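PDB 1XPP: DNA-directed RNA polymerase subunit L from Thermoplasma acidophilum, which probably serves as a small subunit of the archaeal RNA polymerase, which transcribes DNA into RNA, and belongs to the Rpb11 family with its dimerisation domain. Local coordinates for residues A9-R14 / I28-T33; I23-I28 / P63-R68; R36-E41 / R80-L85; L43-V48 / Q75-R80. All blocks are in the same frame, centred on the assembly; numbering follows the deposited sequence.

Interaction 1: A9-R14 / I28-T33; sequences AESSLR and INYDNT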
# COMPACT_ATOMS: atom_id res chain seq x y z
N ALA D 9 -0.30 -1.33 5.03
CA ALA D 9 -0.05 -1.64 3.59
C ALA D 9 -1.34 -2.07 2.90
O ALA D 9 -1.60 -3.26 2.74
CB ALA D 9 1.02 -2.71 3.45
N GLU D 10 -2.15 -1.10 2.48
CA GLU D 10 -3.38 -1.42 1.79
C GLU D 10 -3.14 -1.54 0.29
O GLU D 10 -2.37 -0.78 -0.29
CB GLU D 10 -4.48 -0.40 2.07
CG GLU D 10 -5.86 -1.00 2.26
CD GLU D 10 -5.93 -1.94 3.47
OE1 GLU D 10 -6.06 -1.44 4.62
OE2 GLU D 10 -5.87 -3.17 3.27
N SER D 11 -3.83 -2.49 -0.32
CA SER D 11 -3.71 -2.69 -1.77
C SER D 11 -4.65 -1.74 -2.50
O SER D 11 -5.64 -1.27 -1.92
CB SER D 11 -4.05 -4.12 -2.12
OG SER D 11 -5.38 -4.40 -1.74
N SER D 12 -4.36 -1.45 -3.77
CA SER D 12 -5.30 -0.69 -4.58
C SER D 12 -5.12 -1.04 -6.05
O SER D 12 -4.07 -1.55 -6.44
CB SER D 12 -5.13 0.82 -4.37
OG SER D 12 -3.87 1.24 -4.84
N LEU D 13 -6.13 -0.75 -6.86
CA LEU D 13 -5.99 -0.94 -8.31
C LEU D 13 -6.66 0.17 -9.08
O LEU D 13 -7.50 0.90 -8.52
CB LEU D 13 -6.54 -2.31 -8.73
CG LEU D 13 -7.92 -2.70 -8.21
CD1 LEU D 13 -9.03 -2.05 -9.06
CD2 LEU D 13 -8.12 -4.23 -8.16
N ARG D 14 -6.32 0.26 -10.37
CA ARG D 14 -6.76 1.39 -11.21
C ARG D 14 -6.73 0.90 -12.63
O ARG D 14 -5.71 0.34 -13.06
CB ARG D 14 -5.77 2.55 -11.06
CG ARG D 14 -6.10 3.82 -11.88
CD ARG D 14 -7.16 4.62 -11.18
NE ARG D 14 -7.48 5.90 -11.82
CZ ARG D 14 -8.18 6.04 -12.94
NH1 ARG D 14 -8.62 4.97 -13.59
NH2 ARG D 14 -8.46 7.27 -13.40
N ILE D 28 -1.47 -2.33 -7.11
CA ILE D 28 -0.50 -1.78 -6.19
C ILE D 28 -0.59 -2.48 -4.83
O ILE D 28 -1.67 -2.64 -4.27
CB ILE D 28 -0.72 -0.23 -6.02
CG1 ILE D 28 -0.65 0.45 -7.41
CG2 ILE D 28 0.28 0.31 -5.02
CD1 ILE D 28 -0.80 1.94 -7.42
N ASN D 29 0.57 -2.87 -4.29
CA ASN D 29 0.66 -3.57 -3.00
C ASN D 29 -0.05 -4.91 -2.86
O ASN D 29 -0.53 -5.26 -1.77
CB ASN D 29 0.19 -2.67 -1.86
CG ASN D 29 0.94 -1.41 -1.81
OD1 ASN D 29 2.14 -1.37 -2.08
ND2 ASN D 29 0.24 -0.33 -1.48
N TYR D 30 -0.17 -5.66 -3.95
CA TYR D 30 -0.68 -6.99 -3.82
C TYR D 30 0.48 -7.93 -3.68
O TYR D 30 1.60 -7.62 -4.13
CB TYR D 30 -1.53 -7.40 -5.03
CG TYR D 30 -2.82 -6.66 -5.11
CD1 TYR D 30 -2.90 -5.46 -5.80
CD2 TYR D 30 -3.95 -7.13 -4.44
CE1 TYR D 30 -4.08 -4.74 -5.86
CE2 TYR D 30 -5.16 -6.43 -4.51
CZ TYR D 30 -5.20 -5.22 -5.21
OH TYR D 30 -6.37 -4.51 -5.26
N ASP D 31 0.20 -9.08 -3.08
CA ASP D 31 1.14 -10.19 -3.11
C ASP D 31 1.29 -10.62 -4.57
O ASP D 31 0.29 -10.73 -5.27
CB ASP D 31 0.63 -11.37 -2.25
CG ASP D 31 1.31 -11.42 -0.90
OD1 ASP D 31 0.93 -10.63 -0.03
OD2 ASP D 31 2.24 -12.25 -0.71
N ASN D 32 2.54 -10.77 -5.04
CA ASN D 32 2.78 -11.31 -6.40
C ASN D 32 2.04 -12.61 -6.69
O ASN D 32 1.59 -12.83 -7.81
CB ASN D 32 4.29 -11.49 -6.69
CG ASN D 32 5.06 -10.17 -6.76
OD1 ASN D 32 6.30 -10.17 -6.67
ND2 ASN D 32 4.37 -9.08 -6.96
N THR D 33 1.91 -13.48 -5.67
CA THR D 33 1.14 -14.71 -5.83
C THR D 33 -0.29 -14.46 -6.26
O THR D 33 -0.82 -15.18 -7.13
CB THR D 33 1.22 -15.59 -4.58
OG1 THR D 33 2.59 -16.02 -4.48
CG2 THR D 33 0.37 -16.86 -4.74
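Two backbone hydrogen bonds join Ser12 and Ile28, an antiparallel hydrogen-bonded pair. Ile28 N gives its hydrogen to Ser12 O at 2.8 Å, nearly along the C=O axis. The return bond, Ser12 N to Ile28 O, is 3.0 Å long and lies on a lone pair of that carbonyl. One residue on, the chain of Asn29 turns into the left-handed region. Its CG lies anti to its own carbonyl carbon, so the amide leans over residues 9-14. Asn29 ND2 donates to Glu10 O at 2.9 Å, from above the carbonyl plane. The same amide nitrogen bonds Glu10 of the third subunit.

Tyr30 carries the packing. Ser11 CB sits over one ring face, 3.5 Å from the centroid of the Tyr30 ring, in a CH-pi contact. Ser12 O lies near the ring plane, 3.2 Å from Tyr30 CE1 at the edge. Leu13 CD2 comes obliquely to within 3.4 Å of Tyr30 OH. The polar tips on this side point to a neighbour: Tyr30 OH and Ser11 OG both bond the side-chain amide of Gln95 of the second subunit. Ser12 OG bonds Ser12 OG of the third subunit.

This is the open end of a beta-hairpin, formed by strands 12-19 and 22-28, where the second strand leaves the sheet to enter helix 32-42.

Interaction 2: I23-I28 / P63-R68; sequences ITVEMI and PQIYVR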
# COMPACT_ATOMS: atom_id res chain seq x y z
N ILE D 23 -8.14 -4.49 -21.63
CA ILE D 23 -8.05 -3.60 -20.50
C ILE D 23 -6.72 -3.86 -19.83
O ILE D 23 -6.19 -4.99 -19.87
CB ILE D 23 -9.25 -3.82 -19.52
CG1 ILE D 23 -9.41 -2.65 -18.57
CG2 ILE D 23 -9.13 -5.18 -18.79
CD1 ILE D 23 -10.75 -2.66 -17.76
N THR D 24 -6.17 -2.79 -19.27
CA THR D 24 -4.96 -2.87 -18.46
C THR D 24 -5.23 -2.23 -17.12
O THR D 24 -5.80 -1.14 -17.05
CB THR D 24 -3.80 -2.11 -19.13
OG1 THR D 24 -3.67 -2.61 -20.46
CG2 THR D 24 -2.50 -2.27 -18.34
N VAL D 25 -4.85 -2.95 -16.07
CA VAL D 25 -5.07 -2.54 -14.71
C VAL D 25 -3.75 -2.49 -13.96
O VAL D 25 -2.96 -3.45 -14.01
CB VAL D 25 -6.06 -3.51 -13.99
CG1 VAL D 25 -6.38 -3.03 -12.60
CG2 VAL D 25 -7.32 -3.67 -14.79
N GLU D 26 -3.50 -1.38 -13.28
CA GLU D 26 -2.36 -1.25 -12.38
C GLU D 26 -2.77 -1.77 -11.00
O GLU D 26 -3.83 -1.37 -10.47
CB GLU D 26 -1.92 0.22 -12.29
CG GLU D 26 -0.53 0.37 -11.67
CD GLU D 26 -0.03 1.81 -11.70
OE1 GLU D 26 -0.88 2.73 -11.62
OE2 GLU D 26 1.20 2.02 -11.76
N MET D 27 -1.95 -2.67 -10.45
CA MET D 27 -2.20 -3.35 -9.18
C MET D 27 -1.10 -3.01 -8.20
O MET D 27 0.06 -3.37 -8.41
CB MET D 27 -2.22 -4.87 -9.37
CG MET D 27 -2.93 -5.32 -10.60
SD MET D 27 -4.67 -5.39 -10.23
CE MET D 27 -4.84 -6.71 -8.99
N ILE D 28 -1.47 -2.33 -7.11
CA ILE D 28 -0.50 -1.78 -6.19
C ILE D 28 -0.59 -2.48 -4.83
O ILE D 28 -1.67 -2.64 -4.27
CB ILE D 28 -0.72 -0.23 -6.02
CG1 ILE D 28 -0.65 0.45 -7.41
CG2 ILE D 28 0.28 0.31 -5.02
CD1 ILE D 28 -0.80 1.94 -7.42
N PRO D 63 3.11 -3.36 -10.58
CA PRO D 63 2.58 -4.40 -11.46
C PRO D 63 1.33 -3.96 -12.25
O PRO D 63 0.55 -3.06 -11.82
CB PRO D 63 2.29 -5.56 -10.51
CG PRO D 63 3.30 -5.38 -9.40
CD PRO D 63 3.34 -3.88 -9.21
N GLN D 64 1.21 -4.54 -13.41
CA GLN D 64 0.05 -4.36 -14.25
C GLN D 64 -0.43 -5.72 -14.73
O GLN D 64 0.34 -6.70 -14.81
CB GLN D 64 0.41 -3.53 -15.47
CG GLN D 64 0.61 -2.03 -15.19
CD GLN D 64 1.08 -1.26 -16.40
OE1 GLN D 64 0.59 -1.47 -17.50
NE2 GLN D 64 2.00 -0.31 -16.18
N ILE D 65 -1.73 -5.80 -14.99
CA ILE D 65 -2.28 -6.93 -15.72
C ILE D 65 -3.00 -6.44 -16.96
O ILE D 65 -3.56 -5.35 -16.97
CB ILE D 65 -3.21 -7.83 -14.83
CG1 ILE D 65 -4.46 -7.08 -14.37
CG2 ILE D 65 -2.47 -8.40 -13.65
CD1 ILE D 65 -5.57 -8.00 -13.86
N TYR D 66 -2.91 -7.24 -18.03
CA TYR D 66 -3.49 -6.94 -19.32
C TYR D 66 -4.35 -8.13 -19.75
O TYR D 66 -3.91 -9.29 -19.68
CB TYR D 66 -2.36 -6.80 -20.35
CG TYR D 66 -2.83 -6.78 -21.79
CD1 TYR D 66 -3.67 -5.77 -22.26
CD2 TYR D 66 -2.48 -7.80 -22.64
CE1 TYR D 66 -4.08 -5.77 -23.60
CE2 TYR D 66 -2.89 -7.81 -23.96
CZ TYR D 66 -3.68 -6.79 -24.42
OH TYR D 66 -4.10 -6.82 -25.73
N VAL D 67 -5.57 -7.84 -20.19
CA VAL D 67 -6.48 -8.89 -20.62
C VAL D 67 -7.10 -8.47 -21.94
O VAL D 67 -7.60 -7.35 -22.06
CB VAL D 67 -7.63 -9.10 -19.56
CG1 VAL D 67 -8.58 -10.20 -20.01
CG2 VAL D 67 -7.06 -9.44 -18.17
N ARG D 68 -7.05 -9.37 -22.91
CA ARG D 68 -7.79 -9.19 -24.16
C ARG D 68 -8.73 -10.38 -24.37
O ARG D 68 -8.34 -11.52 -24.22
CB ARG D 68 -6.85 -9.06 -25.35
CG ARG D 68 -7.58 -8.86 -26.70
CD ARG D 68 -6.60 -8.58 -27.85
NE ARG D 68 -5.39 -9.40 -27.76
CZ ARG D 68 -5.16 -10.49 -28.48
NH1 ARG D 68 -6.05 -10.91 -29.37
NH2 ARG D 68 -4.03 -11.17 -28.31
O HOH W 1 2.74 0.51 -13.43
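Side chains of these two antiparallel strands alternate between two unlike faces of the sheet. Thr24, Glu26, Gln64 and Tyr66 share the polar face. Ile23, Val25, Ile65 and Val67 share the apolar one.

On the polar face, Gln64 stretches out with CG anti to its own carbonyl carbon. It crosses Thr24 obliquely, and Gln64 OE1 comes 3.3 Å from the methyl Thr24 CG2. The other branch of the threonine, OG1, meets the edge of the Tyr66 ring, 3.6 Å from Tyr66 CD1. Glu26 is also extended, and its carboxylate reaches the amide of Gln64 through one water. This water donates to Glu26 OE2 at 2.7 Å and accepts from Gln64 NE2 at 3.0 Å. An alanine in place of Gln64 would remove this amide and would probably break the water bridge to Glu26 and take away one of the contacts of the Thr24 methyl.

On the apolar face, Ile65 holds CG1 in the crowded position between its N and carbonyl carbon (chi1 64°). Ile65 CG1 lies 3.9 Å from Val25 CB. Ile65 also packs on Leu38 and Val39 of helix 32-42, while Phe96 of the second subunit meets Val25 and Met27.

Backbone bonds fix the register. Val25 and Ile65 exchange two, as do Ile23 and Val67. Met27 N adds one to Pro63 O at 2.9 Å, from above the carbonyl plane. The chemistry implies a two-sided sheet: water joins polar groups on one face, and the other packs on helices 32-42 and 74-105 and on Phe96 and Phe100 of the second subunit.

Interaction 3: R36-E41 / R80-L85; sequences RTLVEE and RAVRKL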
# COMPACT_ATOMS: atom_id res chain seq x y z
N ARG D 36 -0.39 -13.61 -10.08
CA ARG D 36 -0.14 -14.76 -10.97
C ARG D 36 -1.31 -15.71 -10.94
O ARG D 36 -1.72 -16.21 -11.97
CB ARG D 36 1.15 -15.46 -10.57
CG ARG D 36 2.34 -14.53 -10.60
CD ARG D 36 3.63 -15.32 -10.58
NE ARG D 36 4.75 -14.48 -10.16
CZ ARG D 36 5.18 -14.38 -8.90
NH1 ARG D 36 4.59 -15.07 -7.93
NH2 ARG D 36 6.19 -13.57 -8.61
N THR D 37 -1.88 -15.91 -9.74
CA THR D 37 -3.06 -16.79 -9.59
C THR D 37 -4.24 -16.22 -10.36
O THR D 37 -4.96 -16.93 -11.06
CB THR D 37 -3.44 -16.97 -8.10
OG1 THR D 37 -2.34 -17.56 -7.43
CG2 THR D 37 -4.66 -17.90 -7.93
N LEU D 38 -4.41 -14.91 -10.28
CA LEU D 38 -5.48 -14.27 -10.98
C LEU D 38 -5.37 -14.48 -12.50
O LEU D 38 -6.35 -14.82 -13.17
CB LEU D 38 -5.52 -12.79 -10.62
CG LEU D 38 -6.59 -11.99 -11.35
CD1 LEU D 38 -8.00 -12.56 -11.14
CD2 LEU D 38 -6.51 -10.53 -10.95
N VAL D 39 -4.16 -14.28 -13.02
CA VAL D 39 -3.91 -14.44 -14.44
C VAL D 39 -4.08 -15.91 -14.87
O VAL D 39 -4.74 -16.18 -15.89
CB VAL D 39 -2.53 -13.80 -14.81
CG1 VAL D 39 -2.06 -14.23 -16.20
CG2 VAL D 39 -2.62 -12.27 -14.73
N GLU D 40 -3.56 -16.84 -14.06
CA GLU D 40 -3.76 -18.29 -14.31
C GLU D 40 -5.26 -18.60 -14.43
O GLU D 40 -5.71 -19.30 -15.35
CB GLU D 40 -3.12 -19.12 -13.21
CG GLU D 40 -3.13 -20.63 -13.48
CD GLU D 40 -2.77 -21.47 -12.25
OE1 GLU D 40 -3.03 -22.69 -12.24
OE2 GLU D 40 -2.23 -20.92 -11.28
N GLU D 41 -6.04 -18.02 -13.53
CA GLU D 41 -7.47 -18.22 -13.60
C GLU D 41 -8.12 -17.61 -14.85
O GLU D 41 -8.96 -18.25 -15.51
CB GLU D 41 -8.14 -17.73 -12.30
CG GLU D 41 -9.62 -18.14 -12.19
CD GLU D 41 -9.82 -19.63 -11.92
OE1 GLU D 41 -8.84 -20.37 -11.74
OE2 GLU D 41 -10.99 -20.07 -11.90
N ARG D 80 -15.25 -12.61 -13.73
CA ARG D 80 -15.50 -14.07 -13.67
C ARG D 80 -14.42 -14.79 -12.88
O ARG D 80 -14.69 -15.67 -12.02
CB ARG D 80 -15.65 -14.68 -15.08
CG ARG D 80 -16.94 -14.18 -15.79
CD ARG D 80 -17.18 -14.92 -17.13
NE ARG D 80 -16.14 -14.73 -18.16
CZ ARG D 80 -16.17 -13.75 -19.06
NH1 ARG D 80 -17.13 -12.83 -19.05
NH2 ARG D 80 -15.19 -13.69 -19.97
N ALA D 81 -13.16 -14.43 -13.17
CA ALA D 81 -12.05 -15.08 -12.50
C ALA D 81 -11.97 -14.80 -11.02
O ALA D 81 -11.69 -15.72 -10.23
CB ALA D 81 -10.73 -14.70 -13.16
N VAL D 82 -12.15 -13.52 -10.64
CA VAL D 82 -12.12 -13.13 -9.22
C VAL D 82 -13.23 -13.88 -8.48
O VAL D 82 -13.00 -14.44 -7.40
CB VAL D 82 -12.29 -11.62 -9.02
CG1 VAL D 82 -12.39 -11.28 -7.56
CG2 VAL D 82 -11.09 -10.90 -9.65
N ARG D 83 -14.41 -13.90 -9.06
CA ARG D 83 -15.54 -14.58 -8.37
C ARG D 83 -15.27 -16.09 -8.27
O ARG D 83 -15.63 -16.73 -7.25
CB ARG D 83 -16.89 -14.28 -9.03
CG ARG D 83 -17.24 -12.77 -9.12
CD ARG D 83 -17.56 -12.08 -7.76
NE ARG D 83 -17.35 -10.62 -7.80
CZ ARG D 83 -17.94 -9.75 -6.99
NH1 ARG D 83 -18.82 -10.19 -6.08
NH2 ARG D 83 -17.66 -8.45 -7.07
N LYS D 84 -14.69 -16.70 -9.31
CA LYS D 84 -14.35 -18.14 -9.21
C LYS D 84 -13.36 -18.37 -8.08
O LYS D 84 -13.50 -19.32 -7.29
CB LYS D 84 -13.76 -18.67 -10.52
CG LYS D 84 -14.76 -18.84 -11.64
CD LYS D 84 -14.11 -19.63 -12.77
CE LYS D 84 -14.48 -19.10 -14.14
NZ LYS D 84 -13.55 -19.65 -15.20
N LEU D 85 -12.35 -17.51 -7.99
CA LEU D 85 -11.31 -17.67 -6.97
C LEU D 85 -11.85 -17.50 -5.54
O LEU D 85 -11.48 -18.25 -4.64
CB LEU D 85 -10.15 -16.70 -7.20
CG LEU D 85 -9.31 -17.12 -8.42
CD1 LEU D 85 -8.34 -15.99 -8.78
CD2 LEU D 85 -8.54 -18.40 -8.22
O HOH W 2 -11.71 -17.49 -15.39
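Glu41 points from helix 32-42 toward helix 74-105, and its aliphatic stem packs on Ala81 and Leu85. Its CB lies 3.9 Å from Leu85 CD1. CG is anti to the backbone N (chi1 -170°) and rests 3.7 Å from Ala81 CB, close also to Leu85 CG. The chain then bends at chi2 (72°), which brings CD to 4.1 Å from Leu85 CD2. At the tip the two oxygens part company. Glu41 OE1 turns to a salt bridge with Lys44 of its own chain. Glu41 OE2 lies against the lysine stem, 3.3 Å from Lys84 CD. The ammonium Lys84 NZ stays 4.2 Å from Glu41 OE2, beyond a salt bridge; it gives a hydrogen to a water that in turn donates to Glu41 O. An alanine here would remove everything beyond CB, including the salt-bridge partner of Lys44, and would probably loosen the packing on Ala81 and Leu85.

Beside it, Leu38 CD1 reaches Val82 CG2 at 3.8 Å and also touches Ala81 CB. Thr37 CG2 meets the other methyl of Leu85, CD2. Tyr89 of the second subunit packs on Thr37, Val82 and Leu85.

The helix segments cross steeply at 111°, their axes 9.2 Å apart. This buried crossing of a short helix over a long one belongs to the Rpb3/Rpb11-type dimerisation domain.

Interaction 4: L43-V48 / Q75-R80; sequences LKDDQV and QSAIKR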
# COMPACT_ATOMS: atom_id res chain seq x y z
N LEU D 43 -6.84 -17.07 -17.68
CA LEU D 43 -6.43 -17.88 -18.84
C LEU D 43 -7.24 -19.16 -19.07
O LEU D 43 -7.15 -19.76 -20.15
CB LEU D 43 -4.95 -18.23 -18.74
CG LEU D 43 -3.93 -17.13 -19.08
CD1 LEU D 43 -2.53 -17.51 -18.62
CD2 LEU D 43 -3.94 -16.82 -20.56
N LYS D 44 -8.04 -19.58 -18.08
CA LYS D 44 -8.89 -20.78 -18.21
C LYS D 44 -10.19 -20.45 -18.94
O LYS D 44 -10.92 -21.35 -19.38
CB LYS D 44 -9.23 -21.34 -16.84
CG LYS D 44 -8.05 -21.88 -16.05
CD LYS D 44 -8.54 -22.35 -14.70
CE LYS D 44 -7.41 -22.66 -13.78
NZ LYS D 44 -7.95 -23.02 -12.44
N ASP D 45 -10.47 -19.17 -19.09
CA ASP D 45 -11.71 -18.66 -19.68
C ASP D 45 -11.66 -18.76 -21.21
O ASP D 45 -10.75 -18.22 -21.85
CB ASP D 45 -11.87 -17.21 -19.25
CG ASP D 45 -13.20 -16.58 -19.64
OD1 ASP D 45 -13.57 -15.63 -18.96
OD2 ASP D 45 -13.87 -16.98 -20.62
N ASP D 46 -12.63 -19.44 -21.81
CA ASP D 46 -12.60 -19.62 -23.28
C ASP D 46 -12.88 -18.33 -24.07
O ASP D 46 -12.68 -18.30 -25.29
CB ASP D 46 -13.56 -20.74 -23.70
CG ASP D 46 -15.01 -20.37 -23.52
OD1 ASP D 46 -15.68 -20.17 -24.54
OD2 ASP D 46 -15.47 -20.26 -22.36
N GLN D 47 -13.32 -17.28 -23.40
CA GLN D 47 -13.57 -16.01 -24.06
C GLN D 47 -12.33 -15.12 -24.07
O GLN D 47 -12.34 -14.03 -24.66
CB GLN D 47 -14.72 -15.25 -23.38
CG GLN D 47 -16.05 -16.03 -23.34
CD GLN D 47 -17.22 -15.13 -23.13
OE1 GLN D 47 -17.61 -14.39 -24.04
NE2 GLN D 47 -17.81 -15.17 -21.93
N VAL D 48 -11.27 -15.60 -23.41
CA VAL D 48 -10.04 -14.81 -23.24
C VAL D 48 -9.02 -15.15 -24.31
O VAL D 48 -8.71 -16.33 -24.55
CB VAL D 48 -9.45 -14.98 -21.81
CG1 VAL D 48 -8.02 -14.39 -21.71
CG2 VAL D 48 -10.34 -14.29 -20.84
N GLN D 75 -13.36 -6.42 -18.76
CA GLN D 75 -13.65 -6.27 -17.33
C GLN D 75 -14.49 -7.44 -16.84
O GLN D 75 -14.33 -7.87 -15.70
CB GLN D 75 -14.32 -4.94 -16.99
CG GLN D 75 -15.64 -4.74 -17.69
CD GLN D 75 -15.50 -4.05 -19.05
OE1 GLN D 75 -14.47 -4.15 -19.70
NE2 GLN D 75 -16.56 -3.35 -19.48
N SER D 76 -15.35 -8.00 -17.70
CA SER D 76 -16.12 -9.21 -17.33
C SER D 76 -15.26 -10.46 -17.12
O SER D 76 -15.55 -11.28 -16.23
CB SER D 76 -17.21 -9.50 -18.36
OG SER D 76 -18.08 -8.37 -18.36
N ALA D 77 -14.23 -10.63 -17.94
CA ALA D 77 -13.35 -11.78 -17.81
C ALA D 77 -12.63 -11.67 -16.47
O ALA D 77 -12.49 -12.67 -15.76
CB ALA D 77 -12.33 -11.87 -18.99
N ILE D 78 -12.18 -10.48 -16.10
CA ILE D 78 -11.56 -10.30 -14.79
C ILE D 78 -12.56 -10.65 -13.66
O ILE D 78 -12.23 -11.43 -12.76
CB ILE D 78 -10.99 -8.90 -14.60
CG1 ILE D 78 -9.86 -8.69 -15.63
CG2 ILE D 78 -10.56 -8.71 -13.11
CD1 ILE D 78 -9.30 -7.28 -15.68
N LYS D 79 -13.77 -10.11 -13.76
CA LYS D 79 -14.79 -10.40 -12.74
C LYS D 79 -15.05 -11.91 -12.62
O LYS D 79 -15.09 -12.43 -11.49
CB LYS D 79 -16.11 -9.68 -13.02
CG LYS D 79 -17.15 -9.91 -11.89
CD LYS D 79 -18.43 -9.13 -12.09
CE LYS D 79 -19.41 -9.46 -10.94
NZ LYS D 79 -20.73 -8.83 -11.25
N ARG D 80 -15.25 -12.61 -13.73
CA ARG D 80 -15.50 -14.07 -13.67
C ARG D 80 -14.42 -14.79 -12.88
O ARG D 80 -14.69 -15.67 -12.02
CB ARG D 80 -15.65 -14.68 -15.08
CG ARG D 80 -16.94 -14.18 -15.79
CD ARG D 80 -17.18 -14.92 -17.13
NE ARG D 80 -16.14 -14.73 -18.16
CZ ARG D 80 -16.17 -13.75 -19.06
NH1 ARG D 80 -17.13 -12.83 -19.05
NH2 ARG D 80 -15.19 -13.69 -19.97
O HOH W 3 -12.04 -15.22 -16.69
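An Asx turn shapes the loop 43-48: Asp45 OD2 accepts from Gln47 N, within a type I beta turn from Asp45 to Val48. This loop links helix 32-42 to strand 48-54, and a salt bridge ties it to helix 74-105.

The tight part centres on the other carboxylate oxygen. Arg80 grips Asp45 OD1 side-on with two nitrogens. Arg80 NH2 donates to the syn lone pair of Asp45 OD1, at 2.7 Å. Arg80 NE lies 2.8 Å from the same Asp45 OD1 and meets it from above the carboxylate plane. OD1 falls close to the guanidinium plane, but the two flat groups are turned 75° apart. The bend of Arg80 at chi3 (-62°) folds its head back along the helix. Ser76 O and Ala77 CA therefore lie against one guanidinium face. Beside the salt bridge, Val48 CG2 packs 3.6 Å from Ala77 CB, both buried. Two bonds on one oxygen would probably keep Asp45 ionised.

The outer side is looser. Gln47 brings NE2 over the rim of the opposite guanidinium face, the amide and guanidinium planes 19° apart. Gln47 NE2 lies 3.6 Å from Arg80 CZ; this is stacking of an amide nitrogen on the guanidinium, not a hydrogen bond, since the nitrogens on both sides are donors. The other end of this amide, Gln47 OE1, bonds Ser71 OG.

Water completes the joint: one molecule donates to both Asp45 OD1 and Ala77 O, each at 2.8 Å.

In the fold
Interaction 2 lies in the antiparallel sheet and interaction 1 at its edge, where the chain leaves strand 22-28, with centres about 12 Å apart. They share Ile28, and strand 22-28 runs between strands 12-19 and 64-69. Interactions 3 and 4 both use helix 74-105, share Arg80 and have centres about 8 Å apart. Helix 32-42 links the two groups: Leu38 and Val39 of interaction 3 pack on Ile65 of interaction 2. Ile78 also packs on Ile23, Val25 and Val67. Along the chain, interaction 1 closes before interactions 3 and 4 open, while the segments of interaction 2 alternate with those of the other three. All four touch the second subunit, consistent with a dimerisation domain.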